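Local coordinates for protein inactive dihydroorotase-like domain (Chaetomium thermophilum, PDB 5NNL) that adopts the TIM-barrel fold of the amidohydrolase superfamily and, as an inactive dihydroorotase-like domain, has no assigned function, at residues N11-V16 and M41-P46; V30-I35 and G69-F74; N75-A80 and V95-I100; T176-V181 and V215-S220. One frame throughout, in Å; residues are numbered along the deposited sequence.

Contact 1: residues N11-V16 and M41-P46; sequences NIAAFV and MIRIMP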
loop_
_atom_site.group_PDB
_atom_site.type_symbol
_atom_site.label_atom_id
_atom_site.label_comp_id
_atom_site.label_asym_id
_atom_site.label_seq_id
_atom_site.Cartn_x
_atom_site.Cartn_y
_atom_site.Cartn_z
ATOM N N ASN A 11 2.557 2.330 5.124
ATOM C CA ASN A 11 1.656 1.961 4.036
ATOM C C ASN A 11 2.512 1.593 2.831
ATOM O O ASN A 11 3.156 2.462 2.233
ATOM C CB ASN A 11 0.697 3.096 3.688
ATOM C CG ASN A 11 -0.154 2.780 2.470
ATOM O OD1 ASN A 11 -0.419 1.615 2.173
ATOM N ND2 ASN A 11 -0.571 3.812 1.752
ATOM N N ILE A 12 2.523 0.305 2.474
ATOM C CA ILE A 12 3.374 -0.155 1.378
ATOM C C ILE A 12 2.781 0.086 -0.002
ATOM O O ILE A 12 3.366 -0.361 -0.996
ATOM C CB ILE A 12 3.689 -1.657 1.503
ATOM C CG1 ILE A 12 2.396 -2.475 1.522
ATOM C CG2 ILE A 12 4.487 -1.913 2.757
ATOM C CD1 ILE A 12 2.583 -3.916 1.135
ATOM N N ALA A 13 1.643 0.768 -0.102
ATOM C CA ALA A 13 1.032 1.040 -1.405
ATOM C C ALA A 13 0.240 2.340 -1.269
ATOM O O ALA A 13 -0.946 2.328 -0.931
ATOM C CB ALA A 13 0.147 -0.111 -1.866
ATOM N N ALA A 14 0.915 3.458 -1.523
ATOM C CA ALA A 14 0.285 4.769 -1.540
ATOM C C ALA A 14 0.127 5.205 -2.989
ATOM O O ALA A 14 1.122 5.361 -3.707
ATOM C CB ALA A 14 1.107 5.789 -0.752
ATOM N N PHE A 15 -1.115 5.402 -3.415
ATOM C CA PHE A 15 -1.394 5.755 -4.798
ATOM C C PHE A 15 -1.248 7.259 -4.997
ATOM O O PHE A 15 -1.786 8.053 -4.218
ATOM C CB PHE A 15 -2.800 5.298 -5.181
ATOM C CG PHE A 15 -3.131 5.503 -6.632
ATOM C CD1 PHE A 15 -2.511 4.747 -7.616
ATOM C CD2 PHE A 15 -4.073 6.443 -7.011
ATOM C CE1 PHE A 15 -2.822 4.933 -8.952
ATOM C CE2 PHE A 15 -4.387 6.634 -8.340
ATOM C CZ PHE A 15 -3.762 5.878 -9.312
ATOM N N VAL A 16 -0.523 7.645 -6.043
ATOM C CA VAL A 16 -0.271 9.051 -6.342
ATOM C C VAL A 16 -0.680 9.313 -7.786
ATOM O O VAL A 16 0.087 9.009 -8.710
ATOM C CB VAL A 16 1.201 9.422 -6.094
ATOM C CG1 VAL A 16 1.445 10.902 -6.399
ATOM C CG2 VAL A 16 1.589 9.105 -4.652
ATOM N N MET A 41 5.951 6.404 6.993
ATOM C CA MET A 41 6.708 5.795 5.908
ATOM C C MET A 41 5.724 5.176 4.931
ATOM O O MET A 41 4.864 4.389 5.337
ATOM C CB MET A 41 7.667 4.721 6.432
ATOM C CG MET A 41 9.141 5.029 6.230
ATOM S SD MET A 41 9.649 4.995 4.498
ATOM C CE MET A 41 11.015 3.841 4.582
ATOM N N ILE A 42 5.856 5.519 3.654
ATOM C CA ILE A 42 4.967 5.001 2.619
ATOM C C ILE A 42 5.794 4.597 1.408
ATOM O O ILE A 42 6.749 5.285 1.031
ATOM C CB ILE A 42 3.884 6.027 2.217
ATOM C CG1 ILE A 42 4.513 7.281 1.602
ATOM C CG2 ILE A 42 3.033 6.390 3.422
ATOM C CD1 ILE A 42 3.499 8.254 1.010
ATOM N N ARG A 43 5.426 3.472 0.803
ATOM C CA ARG A 43 5.930 3.099 -0.509
ATOM C C ARG A 43 4.975 3.638 -1.561
ATOM O O ARG A 43 3.760 3.426 -1.475
ATOM C CB ARG A 43 6.072 1.583 -0.643
ATOM C CG ARG A 43 6.257 1.116 -2.085
ATOM C CD ARG A 43 6.419 -0.389 -2.211
ATOM N NE ARG A 43 6.363 -0.777 -3.615
ATOM C CZ ARG A 43 5.239 -0.870 -4.321
ATOM N NH1 ARG A 43 4.064 -0.615 -3.754
ATOM N NH2 ARG A 43 5.289 -1.217 -5.599
ATOM N N ILE A 44 5.525 4.339 -2.542
ATOM C CA ILE A 44 4.734 4.962 -3.593
ATOM C C ILE A 44 4.492 3.939 -4.694
ATOM O O ILE A 44 5.438 3.335 -5.214
ATOM C CB ILE A 44 5.442 6.213 -4.139
ATOM C CG1 ILE A 44 5.850 7.149 -2.993
ATOM C CG2 ILE A 44 4.549 6.939 -5.126
ATOM C CD1 ILE A 44 4.700 7.600 -2.115
ATOM N N MET A 45 3.229 3.742 -5.044
ATOM C CA MET A 45 2.875 2.801 -6.098
ATOM C C MET A 45 3.413 3.310 -7.430
ATOM O O MET A 45 3.052 4.418 -7.849
ATOM C CB MET A 45 1.362 2.623 -6.168
ATOM C CG MET A 45 0.751 2.066 -4.885
ATOM S SD MET A 45 -1.033 1.853 -4.983
ATOM C CE MET A 45 -1.148 0.545 -6.200
ATOM N N PRO A 46 4.262 2.551 -8.128
ATOM C CA PRO A 46 4.852 3.072 -9.375
ATOM C C PRO A 46 3.841 3.315 -10.485
ATOM O O PRO A 46 4.151 4.060 -11.422
ATOM C CB PRO A 46 5.867 1.988 -9.767
ATOM C CG PRO A 46 5.393 0.738 -9.083
ATOM C CD PRO A 46 4.707 1.181 -7.823
#
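A beta bulge distorts the parallel pairing of two neighbouring barrel strands where Asn-11 pairs with Ile-42 and Ala-14 with Ile-44, so that segment 11-16 carries one residue more than 41-46 between these bridges. Before the bulge, Asn-11 N donates to Met-41 O and Arg-43 N to Asn-11 O (2.9 Å). After it, Ala-14 N meets Arg-43 O at 2.8 Å, and Met-45 N approaches Ala-14 O from above its carbonyl plane in a nearly straight bond (176°).

At the corner, Arg-43 CB, CG and CD pass alongside Ile-12 O. Arg-43 CG is anti to the backbone N (chi1 166°) and the side chain stays extended as far as NE; NH1 then donates to Ile-12 O at 2.9 Å, in the plane of both the guanidinium and the carbonyl. NE goes to Ser-97 OG, and NH2 bonds weakly to Ser-77 OG. Within 11-16, Asn-11 OD1 takes Ala-13 N from above the amide plane at 3.2 Å, closing an Asx turn, and also accepts Ile-218 N.

Ala-14 CB sits against Ile-42 CD1 (3.9 Å), while Val-16 CG2 meets Ile-44 CG2 at 3.7 Å. Met-45 lays CG against Ala-13 CA (3.6 Å); its SD touches Phe-15 CB and stands at the edge of the Phe-15 ring, 5.4 Å from the centroid, a Met-aromatic contact in which the two side chains cross at about a right angle. The whole is a bulged parallel pairing of the first two strands of a TIM-barrel domain, with an Asx turn at the corner.

Contact 2: residues V30-I35 and G69-F74; sequences VTQASI and GVYCDF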
loop_
_atom_site.group_PDB
_atom_site.type_symbol
_atom_site.label_atom_id
_atom_site.label_comp_id
_atom_site.label_asym_id
_atom_site.label_seq_id
_atom_site.Cartn_x
_atom_site.Cartn_y
_atom_site.Cartn_z
ATOM N N VAL A 30 -0.066 13.723 -0.777
ATOM C CA VAL A 30 -0.266 12.371 -0.261
ATOM C C VAL A 30 0.545 12.167 1.011
ATOM O O VAL A 30 0.088 11.518 1.958
ATOM C CB VAL A 30 0.083 11.323 -1.336
ATOM C CG1 VAL A 30 0.147 9.914 -0.739
ATOM C CG2 VAL A 30 -0.945 11.365 -2.445
ATOM N N THR A 31 1.765 12.713 1.058
ATOM C CA THR A 31 2.564 12.600 2.273
ATOM C C THR A 31 1.959 13.408 3.415
ATOM O O THR A 31 2.156 13.059 4.584
ATOM C CB THR A 31 4.006 13.045 2.016
ATOM O OG1 THR A 31 4.038 14.436 1.663
ATOM C CG2 THR A 31 4.628 12.217 0.908
ATOM N N GLN A 32 1.224 14.480 3.104
ATOM C CA GLN A 32 0.528 15.239 4.142
ATOM C C GLN A 32 -0.562 14.397 4.785
ATOM O O GLN A 32 -0.595 14.221 6.008
ATOM C CB GLN A 32 -0.092 16.513 3.560
ATOM C CG GLN A 32 0.883 17.531 3.010
ATOM C CD GLN A 32 0.175 18.736 2.404
ATOM O OE1 GLN A 32 -0.983 19.016 2.722
ATOM N NE2 GLN A 32 0.870 19.455 1.529
ATOM N N ALA A 33 -1.484 13.890 3.967
ATOM C CA ALA A 33 -2.568 13.068 4.485
ATOM C C ALA A 33 -2.042 11.796 5.134
ATOM O O ALA A 33 -2.663 11.272 6.065
ATOM C CB ALA A 33 -3.550 12.730 3.361
ATOM N N SER A 34 -0.902 11.284 4.661
ATOM C CA SER A 34 -0.324 10.090 5.267
ATOM C C SER A 34 0.138 10.363 6.694
ATOM O O SER A 34 -0.254 9.654 7.629
ATOM C CB SER A 34 0.836 9.577 4.413
ATOM O OG SER A 34 0.368 9.012 3.202
ATOM N N ILE A 35 0.968 11.392 6.891
ATOM C CA ILE A 35 1.483 11.665 8.230
ATOM C C ILE A 35 0.338 12.024 9.168
ATOM O O ILE A 35 0.336 11.642 10.344
ATOM C CB ILE A 35 2.565 12.764 8.189
ATOM C CG1 ILE A 35 3.368 12.780 9.497
ATOM C CG2 ILE A 35 1.965 14.154 7.930
ATOM C CD1 ILE A 35 4.244 11.563 9.704
ATOM N N GLY A 69 9.549 19.168 -1.090
ATOM C CA GLY A 69 9.395 18.817 0.309
ATOM C C GLY A 69 8.254 17.856 0.579
ATOM O O GLY A 69 7.143 18.041 0.073
ATOM N N VAL A 70 8.517 16.826 1.382
ATOM C CA VAL A 70 7.504 15.852 1.764
ATOM C C VAL A 70 7.391 15.832 3.283
ATOM O O VAL A 70 8.296 16.257 4.006
ATOM C CB VAL A 70 7.807 14.440 1.225
ATOM C CG1 VAL A 70 7.503 14.371 -0.254
ATOM C CG2 VAL A 70 9.254 14.050 1.501
ATOM N N TYR A 71 6.258 15.321 3.759
ATOM C CA TYR A 71 5.921 15.359 5.174
ATOM C C TYR A 71 5.958 13.992 5.836
ATOM O O TYR A 71 5.640 13.884 7.025
ATOM C CB TYR A 71 4.546 16.005 5.351
ATOM C CG TYR A 71 4.556 17.450 4.921
ATOM C CD1 TYR A 71 5.066 18.440 5.758
ATOM C CD2 TYR A 71 4.093 17.824 3.667
ATOM C CE1 TYR A 71 5.091 19.765 5.366
ATOM C CE2 TYR A 71 4.114 19.148 3.266
ATOM C CZ TYR A 71 4.617 20.113 4.119
ATOM O OH TYR A 71 4.642 21.434 3.734
ATOM N N CYS A 72 6.329 12.951 5.098
ATOM C CA CYS A 72 6.703 11.668 5.667
ATOM C C CYS A 72 7.848 11.123 4.824
ATOM O O CYS A 72 8.162 11.657 3.758
ATOM C CB CYS A 72 5.511 10.697 5.712
ATOM S SG CYS A 72 4.878 10.182 4.100
ATOM N N ASP A 73 8.494 10.069 5.315
ATOM C CA ASP A 73 9.511 9.397 4.520
ATOM C C ASP A 73 8.847 8.485 3.492
ATOM O O ASP A 73 7.694 8.070 3.644
ATOM C CB ASP A 73 10.456 8.595 5.414
ATOM C CG ASP A 73 11.262 9.478 6.348
ATOM O OD1 ASP A 73 11.376 10.690 6.065
ATOM O OD2 ASP A 73 11.781 8.961 7.359
ATOM N N PHE A 74 9.583 8.179 2.427
ATOM C CA PHE A 74 8.985 7.410 1.348
ATOM C C PHE A 74 10.061 6.687 0.554
ATOM O O PHE A 74 11.244 7.037 0.593
ATOM C CB PHE A 74 8.147 8.304 0.424
ATOM C CG PHE A 74 8.960 9.197 -0.466
ATOM C CD1 PHE A 74 9.413 10.427 -0.015
ATOM C CD2 PHE A 74 9.261 8.811 -1.763
ATOM C CE1 PHE A 74 10.158 11.252 -0.837
ATOM C CE2 PHE A 74 10.003 9.629 -2.587
ATOM C CZ PHE A 74 10.453 10.851 -2.126
#
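The side chains of Tyr-71 and Gln-32 lie side by side and point the same way, with the ring and amide planes 87° apart. Gln-32 CG comes obliquely to the ring, 3.3 Å from Tyr-71 CD2, and Gln-32 NE2 passes 3.7 Å from Tyr-71 CE2. At the edge of the ring, near its plane, is the hydroxyl oxygen of Thr-31, while Phe-326 packs against Tyr-71 edge-to-face and also touches Gln-32 and Ile-35.

Thr-31 makes the polar link. With OG1 set between its backbone N and carbonyl carbon (chi1 64°), the hydroxyl accepts Tyr-71 N at 3.2 Å in a fairly straight bond (167°) and itself binds Gln-28 O, about one turn back in the helix. One oxygen thus ties a helix carbonyl to the backbone of the loop before strand 73-79. This is where helix 26-37, one of those wrapped round the outside of the barrel, receives that loop.

Beyond the tyrosine, Cys-72 turns its sulphur back to the helix: SG lies 3.6 Å from Thr-31 CB, with Ser-34 CB a little farther off. Thr-31 CG2 meets Val-70 CG1 at 3.8 Å, the two side chains crossing at about a right angle. Ile-35 packs on the Tyr-71 carbonyl, its CB and CG1 both near the oxygen, and its CG2 reaches Tyr-71 CB at 4.1 Å. Ser-34 OG turns back along the helix to Val-30 O, which also accepts the Ser-34 N-H from the opposite face of the carbonyl plane.

Contact 3: residues N75-A80 and V95-I100; sequences NLSITA and VGSLFI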
loop_
_atom_site.group_PDB
_atom_site.type_symbol
_atom_site.label_atom_id
_atom_site.label_comp_id
_atom_site.label_asym_id
_atom_site.label_seq_id
_atom_site.Cartn_x
_atom_site.Cartn_y
_atom_site.Cartn_z
ATOM N N ASN A 75 9.619 5.650 -0.148
ATOM C CA ASN A 75 10.415 4.918 -1.118
ATOM C C ASN A 75 9.690 4.967 -2.453
ATOM O O ASN A 75 8.459 4.884 -2.500
ATOM C CB ASN A 75 10.606 3.457 -0.692
ATOM C CG ASN A 75 12.024 3.148 -0.257
ATOM O OD1 ASN A 75 12.990 3.580 -0.888
ATOM N ND2 ASN A 75 12.155 2.386 0.825
ATOM N N LEU A 76 10.445 5.126 -3.531
ATOM C CA LEU A 76 9.877 4.949 -4.855
ATOM C C LEU A 76 9.979 3.483 -5.265
ATOM O O LEU A 76 10.628 2.664 -4.609
ATOM C CB LEU A 76 10.575 5.845 -5.881
ATOM C CG LEU A 76 10.274 7.345 -5.800
ATOM C CD1 LEU A 76 11.120 8.113 -6.805
ATOM C CD2 LEU A 76 8.797 7.626 -6.038
ATOM N N SER A 77 9.307 3.158 -6.361
ATOM C CA SER A 77 9.323 1.816 -6.915
ATOM C C SER A 77 9.252 1.957 -8.426
ATOM O O SER A 77 9.040 3.052 -8.953
ATOM C CB SER A 77 8.167 0.975 -6.360
ATOM O OG SER A 77 8.248 -0.379 -6.778
ATOM N N ILE A 78 9.429 0.841 -9.129
ATOM C CA ILE A 78 9.475 0.858 -10.586
ATOM C C ILE A 78 8.685 -0.319 -11.142
ATOM O O ILE A 78 8.719 -1.423 -10.589
ATOM C CB ILE A 78 10.929 0.838 -11.099
ATOM C CG1 ILE A 78 10.948 0.984 -12.616
ATOM C CG2 ILE A 78 11.650 -0.437 -10.652
ATOM C CD1 ILE A 78 12.186 1.718 -13.130
ATOM N N THR A 79 7.988 -0.074 -12.250
ATOM C CA THR A 79 7.127 -1.059 -12.887
ATOM C C THR A 79 7.884 -1.862 -13.934
ATOM O O THR A 79 8.651 -1.308 -14.729
ATOM C CB THR A 79 5.942 -0.370 -13.563
ATOM O OG1 THR A 79 5.450 0.673 -12.718
ATOM C CG2 THR A 79 4.829 -1.358 -13.851
ATOM N N ALA A 80 7.640 -3.166 -13.947
ATOM C CA ALA A 80 8.202 -4.027 -14.971
ATOM C C ALA A 80 7.349 -3.971 -16.232
ATOM O O ALA A 80 6.129 -3.796 -16.181
ATOM C CB ALA A 80 8.296 -5.468 -14.469
ATOM N N VAL A 95 15.419 2.933 -6.119
ATOM C CA VAL A 95 14.077 2.529 -5.723
ATOM C C VAL A 95 14.196 1.438 -4.665
ATOM O O VAL A 95 15.271 0.891 -4.419
ATOM C CB VAL A 95 13.227 2.050 -6.918
ATOM C CG1 VAL A 95 12.936 3.211 -7.862
ATOM C CG2 VAL A 95 13.921 0.914 -7.657
ATOM N N GLY A 96 13.068 1.133 -4.029
ATOM C CA GLY A 96 13.054 0.172 -2.944
ATOM C C GLY A 96 12.386 -1.144 -3.291
ATOM O O GLY A 96 12.340 -2.051 -2.454
ATOM N N SER A 97 11.868 -1.272 -4.511
ATOM C CA SER A 97 11.117 -2.468 -4.869
ATOM C C SER A 97 10.824 -2.471 -6.363
ATOM O O SER A 97 10.783 -1.421 -7.010
ATOM C CB SER A 97 9.803 -2.544 -4.096
ATOM O OG SER A 97 8.931 -1.518 -4.532
ATOM N N LEU A 98 10.579 -3.670 -6.888
ATOM C CA LEU A 98 10.145 -3.858 -8.266
ATOM C C LEU A 98 8.702 -4.339 -8.285
ATOM O O LEU A 98 8.367 -5.337 -7.637
ATOM C CB LEU A 98 11.037 -4.868 -8.991
ATOM C CG LEU A 98 10.562 -5.315 -10.378
ATOM C CD1 LEU A 98 10.482 -4.122 -11.311
ATOM C CD2 LEU A 98 11.483 -6.384 -10.949
ATOM N N PHE A 99 7.858 -3.637 -9.034
ATOM C CA PHE A 99 6.461 -4.008 -9.202
ATOM C C PHE A 99 6.268 -4.691 -10.553
ATOM O O PHE A 99 6.612 -4.120 -11.595
ATOM C CB PHE A 99 5.559 -2.779 -9.094
ATOM C CG PHE A 99 4.098 -3.084 -9.253
ATOM C CD1 PHE A 99 3.453 -3.938 -8.371
ATOM C CD2 PHE A 99 3.366 -2.513 -10.278
ATOM C CE1 PHE A 99 2.106 -4.217 -8.515
ATOM C CE2 PHE A 99 2.020 -2.790 -10.427
ATOM C CZ PHE A 99 1.389 -3.643 -9.545
ATOM N N ILE A 100 5.717 -5.893 -10.527
ATOM C CA ILE A 100 5.484 -6.685 -11.735
ATOM C C ILE A 100 3.989 -6.886 -11.897
ATOM O O ILE A 100 3.403 -7.800 -11.310
ATOM C CB ILE A 100 6.217 -8.037 -11.673
ATOM C CG1 ILE A 100 7.713 -7.822 -11.445
ATOM C CG2 ILE A 100 5.976 -8.806 -12.970
ATOM C CD1 ILE A 100 8.519 -9.100 -11.348
HETATM O O HOH W 1 9.763 0.423 -3.002
#
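Ile-78 and Thr-79 pair in parallel with Leu-98 and Phe-99, and here the contact is close-packed. Phe-99 N donates to Ile-78 O in a nearly straight bond (172°), and Ala-80 N to Phe-99 O at 2.7 Å. A chi2 of 61° places Leu-98 CD1 3.3 Å from Ile-78 O, where it also lies against Ile-78 CG2 and Ala-80 CB. On the other face, Thr-79 and Phe-99 lie side by side, Thr-79 CG2 4.0 Å from Phe-99 CD2.

Toward Asn-75 and Val-95 the pairing becomes looser and wetter. Ile-78 N makes only a weak bond to Ser-97 O, and the same oxygen is met from above its carbonyl plane by Ser-77 OG at 2.8 Å. The two hydroxyls, Ser-77 OG and Ser-97 OG, are 2.6 Å apart, with Arg-43 as their neighbour. A water lies between Ser-97 OG and Leu-76 O, donating to the carbonyl. Leu-76 O also accepts the N-H of the partly exposed Gly-96, N to O 2.9 Å, in a nearly straight bond (170°).

Val-95 CG2 touches Ile-78 CG2 at 4.0 Å. The two strands are joined through helix 85-89 as a beta-alpha-beta unit of the barrel: Ile-88 of that helix touches both Ile-78 and Leu-98, helix 56-64 packs on Leu-76 and Val-95, and helix 111-121 closes over Ala-80, Leu-98 and Ile-100.

Contact 4: residues T176-V181 and V215-S220; sequences TCDVCV and VFSIGS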
loop_
_atom_site.group_PDB
_atom_site.type_symbol
_atom_site.label_atom_id
_atom_site.label_comp_id
_atom_site.label_asym_id
_atom_site.label_seq_id
_atom_site.Cartn_x
_atom_site.Cartn_y
_atom_site.Cartn_z
ATOM N N THR A 176 4.890 -13.571 0.765
ATOM C CA THR A 176 4.077 -12.787 1.682
ATOM C C THR A 176 3.007 -12.074 0.868
ATOM O O THR A 176 3.059 -12.047 -0.364
ATOM C CB THR A 176 4.919 -11.772 2.472
ATOM O OG1 THR A 176 5.508 -10.825 1.573
ATOM C CG2 THR A 176 6.020 -12.477 3.252
ATOM N N CYS A 177 2.019 -11.497 1.550
ATOM C CA CYS A 177 0.940 -10.844 0.825
ATOM C C CYS A 177 0.292 -9.769 1.680
ATOM O O CYS A 177 0.448 -9.736 2.903
ATOM C CB CYS A 177 -0.132 -11.847 0.381
ATOM S SG CYS A 177 -1.019 -12.629 1.750
ATOM N N ASP A 178 -0.459 -8.895 1.011
ATOM C CA ASP A 178 -1.285 -7.910 1.687
ATOM C C ASP A 178 -2.677 -7.893 1.075
ATOM O O ASP A 178 -2.911 -8.416 -0.018
ATOM C CB ASP A 178 -0.679 -6.493 1.623
ATOM C CG ASP A 178 -0.696 -5.899 0.225
ATOM O OD1 ASP A 178 0.372 -5.865 -0.421
ATOM O OD2 ASP A 178 -1.776 -5.456 -0.227
ATOM N N VAL A 179 -3.608 -7.304 1.820
ATOM C CA VAL A 179 -4.923 -6.952 1.308
ATOM C C VAL A 179 -5.122 -5.467 1.555
ATOM O O VAL A 179 -4.628 -4.908 2.540
ATOM C CB VAL A 179 -6.068 -7.768 1.958
ATOM C CG1 VAL A 179 -5.764 -9.252 1.914
ATOM C CG2 VAL A 179 -6.316 -7.324 3.384
ATOM N N CYS A 180 -5.844 -4.824 0.648
ATOM C CA CYS A 180 -6.256 -3.448 0.873
ATOM C C CYS A 180 -7.325 -3.411 1.955
ATOM O O CYS A 180 -8.215 -4.264 1.996
ATOM C CB CYS A 180 -6.794 -2.828 -0.413
ATOM S SG CYS A 180 -5.683 -2.961 -1.822
ATOM N N VAL A 181 -7.245 -2.406 2.827
ATOM C CA VAL A 181 -8.148 -2.344 3.974
ATOM C C VAL A 181 -9.604 -2.321 3.520
ATOM O O VAL A 181 -10.461 -2.987 4.112
ATOM C CB VAL A 181 -7.810 -1.124 4.853
ATOM C CG1 VAL A 181 -8.873 -0.923 5.941
ATOM C CG2 VAL A 181 -6.431 -1.296 5.485
ATOM N N VAL A 215 0.389 -8.200 5.688
ATOM C CA VAL A 215 0.408 -6.744 5.634
ATOM C C VAL A 215 -0.963 -6.213 5.238
ATOM O O VAL A 215 -1.679 -6.814 4.434
ATOM C CB VAL A 215 1.477 -6.245 4.634
ATOM C CG1 VAL A 215 1.430 -4.723 4.483
ATOM C CG2 VAL A 215 2.861 -6.698 5.057
ATOM N N PHE A 216 -1.319 -5.064 5.808
ATOM C CA PHE A 216 -2.424 -4.255 5.317
ATOM C C PHE A 216 -1.860 -3.096 4.507
ATOM O O PHE A 216 -0.866 -2.479 4.900
ATOM C CB PHE A 216 -3.276 -3.699 6.462
ATOM C CG PHE A 216 -4.163 -4.715 7.131
ATOM C CD1 PHE A 216 -4.843 -5.672 6.395
ATOM C CD2 PHE A 216 -4.330 -4.694 8.502
ATOM C CE1 PHE A 216 -5.661 -6.590 7.022
ATOM C CE2 PHE A 216 -5.146 -5.607 9.130
ATOM C CZ PHE A 216 -5.812 -6.554 8.395
ATOM N N SER A 217 -2.497 -2.804 3.379
ATOM C CA SER A 217 -2.146 -1.642 2.580
ATOM C C SER A 217 -3.399 -0.821 2.331
ATOM O O SER A 217 -4.523 -1.282 2.535
ATOM C CB SER A 217 -1.505 -2.034 1.239
ATOM O OG SER A 217 -2.457 -2.639 0.382
ATOM N N ILE A 218 -3.193 0.421 1.913
ATOM C CA ILE A 218 -4.296 1.241 1.434
ATOM C C ILE A 218 -4.566 0.974 -0.039
ATOM O O ILE A 218 -5.694 0.652 -0.425
ATOM C CB ILE A 218 -3.989 2.726 1.706
ATOM C CG1 ILE A 218 -3.811 2.919 3.217
ATOM C CG2 ILE A 218 -5.087 3.615 1.122
ATOM C CD1 ILE A 218 -3.803 4.342 3.673
ATOM N N GLY A 219 -3.531 1.082 -0.871
ATOM C CA GLY A 219 -3.615 0.648 -2.247
ATOM C C GLY A 219 -4.277 1.669 -3.150
ATOM O O GLY A 219 -4.569 2.807 -2.768
ATOM N N SER A 220 -4.508 1.241 -4.389
ATOM C CA SER A 220 -5.242 2.037 -5.360
ATOM C C SER A 220 -6.733 1.741 -5.332
ATOM O O SER A 220 -7.493 2.391 -6.057
ATOM C CB SER A 220 -4.692 1.796 -6.773
ATOM O OG SER A 220 -4.835 0.437 -7.156
#
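Asp-178 and Ser-217 adopt the same first torsion, near +69°, which sets Asp-178 CG and Ser-217 OG each between its own backbone N and carbonyl carbon. The carboxylate is turned by a chi2 of -104°, and Ser-217 OG donates to Asp-178 OD2 at 3.0 Å, arriving from above the carboxylate plane. That carboxylate has several further partners: His-152 NE2 and Ser-154 OG bind OD1, and Ala-155 N also binds OD2. Cys-180, two residues on, points to the same face; its chi1 of -53° puts SG beside its own backbone N and 3.9 Å from Ser-217 OG.

The strands run parallel, with Asp-178, Val-179 and Cys-180 bridged to Val-215, Phe-216 and Ser-217. In the TIM barrel, 215-217 is the last parallel strand. Asp-178 and Ser-217 line the interior, where Ile-12 touches both, whereas Phe-216 faces outward to helices 242-251 and 257-271.

On that outer face Val-179 and Phe-216 lie side by side, pointing the same way, and Val-179 CG2 meets the ring at its edge, in plane, 3.7 Å from Phe-216 CD1. Val-181 crosses Phe-216 at about a right angle: its CG2 rests near Phe-216 CB (4.1 Å) and 3.5 Å from Ser-217 O. Backbone bonds run from Val-179 N to Val-215 O, from Ser-217 N to Val-179 O (3.1 Å) and from Val-181 N to Ser-217 O (3.0 Å). The bond from Val-215 N to Cys-177 O is weak.

Overall arrangement
Contacts 1, 3 and 4 pair barrel strands, while contact 2 joins an outer helix to the loop leading into one. They follow the chain in order, except that contacts 1 and 2 interleave: helix 26-37 lies between the two halves of contact 1. Contacts 2 and 3 share strand 73-79, their centres about 18 Å apart; contact 1, centred about 10 Å from each, touches both through strand 39-44, the neighbour of 73-79. Contact 4 comes much later, yet its centre is about 11 Å from that of contact 1. Asn-11 and Ala-13 of contact 1 probably bond to Ile-218 and Gly-219, just after strand 215-217, consistent with barrel closure between the last and first parallel strands.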